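Local coordinates for methyltransferase domain-containing protein (Serratia marcescens, PDB 7CLU) that probably methylates a hydroxyl group of a prodigiosin precursor, using S-adenosyl-L-methionine as methyl donor, and works as a homodimer, at residues 146-149 against 150-153. Residues are numbered along the deposited sequence; the frame is centred on the assembly and turned at random.
Sequences QEFL and GKFA
Gly150 N donates to Gln146 O at 2.8 Å, an i to i+4 alpha-helical bond, while near the end of helix 139-152 the pattern weakens: Lys151 N reaches back three residues to Phe148 O (3.2 Å, N-H...O angle 126°) and Ala153 N makes another weak bond, to Leu149 O. The segments are successive turns of this one helix, which belongs to the O-methyltransferase domain of a class II, SAM-dependent enzyme. Its main side-chain contact is an i to i+4 aromatic pair. The rings of Phe148 and Phe152 have centroids 5.1 Å apart and planes inclined at 56°, an oblique pairing. Phe152 CD1 lies over one face of the Phe148 ring, displaced toward the rim, while Phe148 O lies in the Phe152 ring plane, at its edge, 3.8 Å from Phe152 CD1. Phe148 reaches this position with CG anti to its own N (chi1 177°), which swings the ring outward and slightly forward, so that its CE2 and CZ side meets Phe152. Trp94 meets the buried Phe148 ring as well, and Phe152 packs on Leu92 and on Lys5 of the second subunit, so the Phe152 end of the pair adjoins the second subunit. Gln146 belongs to the S-adenosyl-L-homocysteine site, which is not occupied in this chain, its NE2 weakly bonded to Gly176 O, and Ala153 touches Arg331, another residue of that site. Lys151 bends at chi2 and chi3 and crosses Phe148 at about a right angle; its NZ, hydrogen-bonded to Trp91 O, comes within 3.9 Å of Phe148 CD1.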
ATOM      1  N   GLN A 146     -10.075  12.766  15.182  1.00 35.14           N
ATOM      2  CA  GLN A 146      -9.556  14.120  15.290  1.00 36.53           C
ATOM      3  C   GLN A 146      -8.383  14.188  16.259  1.00 40.43           C
ATOM      4  O   GLN A 146      -7.440  14.955  16.033  1.00 37.34           O
ATOM      5  CB  GLN A 146     -10.695  15.061  15.678  1.00 38.18           C
ATOM      6  CG  GLN A 146     -11.728  15.184  14.538  1.00 40.48           C
ATOM      7  CD  GLN A 146     -12.692  16.334  14.696  1.00 48.85           C
ATOM      8  OE1 GLN A 146     -13.380  16.452  15.711  1.00 50.34           O
ATOM      9  NE2 GLN A 146     -12.764  17.185  13.681  1.00 48.22           N
ATOM     10  N   GLU A 147      -8.390  13.361  17.305  1.00 36.55           N
ATOM     11  CA  GLU A 147      -7.260  13.353  18.221  1.00 40.90           C
ATOM     12  C   GLU A 147      -6.032  12.716  17.575  1.00 37.44           C
ATOM     13  O   GLU A 147      -4.904  13.142  17.839  1.00 39.11           O
ATOM     14  CB  GLU A 147      -7.643  12.650  19.527  1.00 40.09           C
ATOM     15  CG  GLU A 147      -6.520  12.636  20.560  1.00 54.50           C
ATOM     16  CD  GLU A 147      -6.814  13.495  21.784  1.00 60.27           C
ATOM     17  OE1 GLU A 147      -7.985  13.902  21.967  1.00 65.92           O
ATOM     18  OE2 GLU A 147      -5.863  13.775  22.552  1.00 63.90           O
ATOM     19  N   PHE A 148      -6.219  11.723  16.711  1.00 34.69           N
ATOM     20  CA  PHE A 148      -5.091  11.242  15.925  1.00 33.70           C
ATOM     21  C   PHE A 148      -4.543  12.342  15.016  1.00 39.32           C
ATOM     22  O   PHE A 148      -3.334  12.612  14.999  1.00 37.18           O
ATOM     23  CB  PHE A 148      -5.503  10.032  15.108  1.00 34.80           C
ATOM     24  CG  PHE A 148      -4.425   9.531  14.218  1.00 37.66           C
ATOM     25  CD1 PHE A 148      -3.351   8.825  14.751  1.00 39.32           C
ATOM     26  CD2 PHE A 148      -4.463   9.775  12.861  1.00 35.01           C
ATOM     27  CE1 PHE A 148      -2.336   8.350  13.933  1.00 40.73           C
ATOM     28  CE2 PHE A 148      -3.452   9.302  12.032  1.00 41.70           C
ATOM     29  CZ  PHE A 148      -2.385   8.593  12.574  1.00 39.31           C
ATOM     30  N   LEU A 149      -5.420  12.975  14.234  1.00 36.49           N
ATOM     31  CA  LEU A 149      -4.982  14.040  13.339  1.00 38.17           C
ATOM     32  C   LEU A 149      -4.298  15.166  14.094  1.00 37.80           C
ATOM     33  O   LEU A 149      -3.387  15.804  13.561  1.00 37.70           O
ATOM     34  CB  LEU A 149      -6.176  14.604  12.568  1.00 38.88           C
ATOM     35  CG  LEU A 149      -6.644  13.890  11.305  1.00 45.48           C
ATOM     36  CD1 LEU A 149      -7.615  14.801  10.587  1.00 49.76           C
ATOM     37  CD2 LEU A 149      -5.470  13.508  10.400  1.00 46.11           C
ATOM     38  N   GLY A 150      -4.752  15.445  15.318  1.00 36.58           N
ATOM     39  CA  GLY A 150      -4.190  16.549  16.078  1.00 41.88           C
ATOM     40  C   GLY A 150      -2.694  16.413  16.263  1.00 41.39           C
ATOM     41  O   GLY A 150      -1.956  17.392  16.156  1.00 43.81           O
ATOM     42  N   LYS A 151      -2.226  15.187  16.509  1.00 40.36           N
ATOM     43  CA  LYS A 151      -0.796  14.930  16.604  1.00 42.37           C
ATOM     44  C   LYS A 151      -0.069  15.380  15.345  1.00 42.40           C
ATOM     45  O   LYS A 151       0.950  16.078  15.420  1.00 49.52           O
ATOM     46  CB  LYS A 151      -0.548  13.439  16.844  1.00 45.19           C
ATOM     47  CG  LYS A 151      -0.819  12.981  18.263  1.00 47.64           C
ATOM     48  CD  LYS A 151      -1.368  11.559  18.302  1.00 40.98           C
ATOM     49  CE  LYS A 151      -0.728  10.652  17.249  1.00 42.47           C
ATOM     50  NZ  LYS A 151      -0.789   9.214  17.645  1.00 32.14           N
ATOM     51  N   PHE A 152      -0.570  14.981  14.176  1.00 33.90           N
ATOM     52  CA  PHE A 152       0.090  15.329  12.925  1.00 36.41           C
ATOM     53  C   PHE A 152       0.038  16.811  12.626  1.00 36.75           C
ATOM     54  O   PHE A 152       0.855  17.295  11.842  1.00 37.46           O
ATOM     55  CB  PHE A 152      -0.551  14.591  11.750  1.00 39.64           C
ATOM     56  CG  PHE A 152      -0.082  13.201  11.603  1.00 42.03           C
ATOM     57  CD1 PHE A 152      -0.669  12.192  12.335  1.00 44.70           C
ATOM     58  CD2 PHE A 152       0.975  12.897  10.760  1.00 44.48           C
ATOM     59  CE1 PHE A 152      -0.224  10.899  12.220  1.00 46.61           C
ATOM     60  CE2 PHE A 152       1.427  11.602  10.642  1.00 47.68           C
ATOM     61  CZ  PHE A 152       0.813  10.598  11.359  1.00 47.61           C
ATOM     62  N   ALA A 153      -0.931  17.527  13.188  1.00 37.11           N
ATOM     63  CA  ALA A 153      -1.158  18.910  12.808  1.00 35.17           C
ATOM     64  C   ALA A 153      -0.190  19.867  13.484  1.00 33.15           C
ATOM     65  O   ALA A 153      -0.278  21.076  13.248  1.00 33.58           O
ATOM     66  CB  ALA A 153      -2.606  19.308  13.123  1.00 35.44           C
TER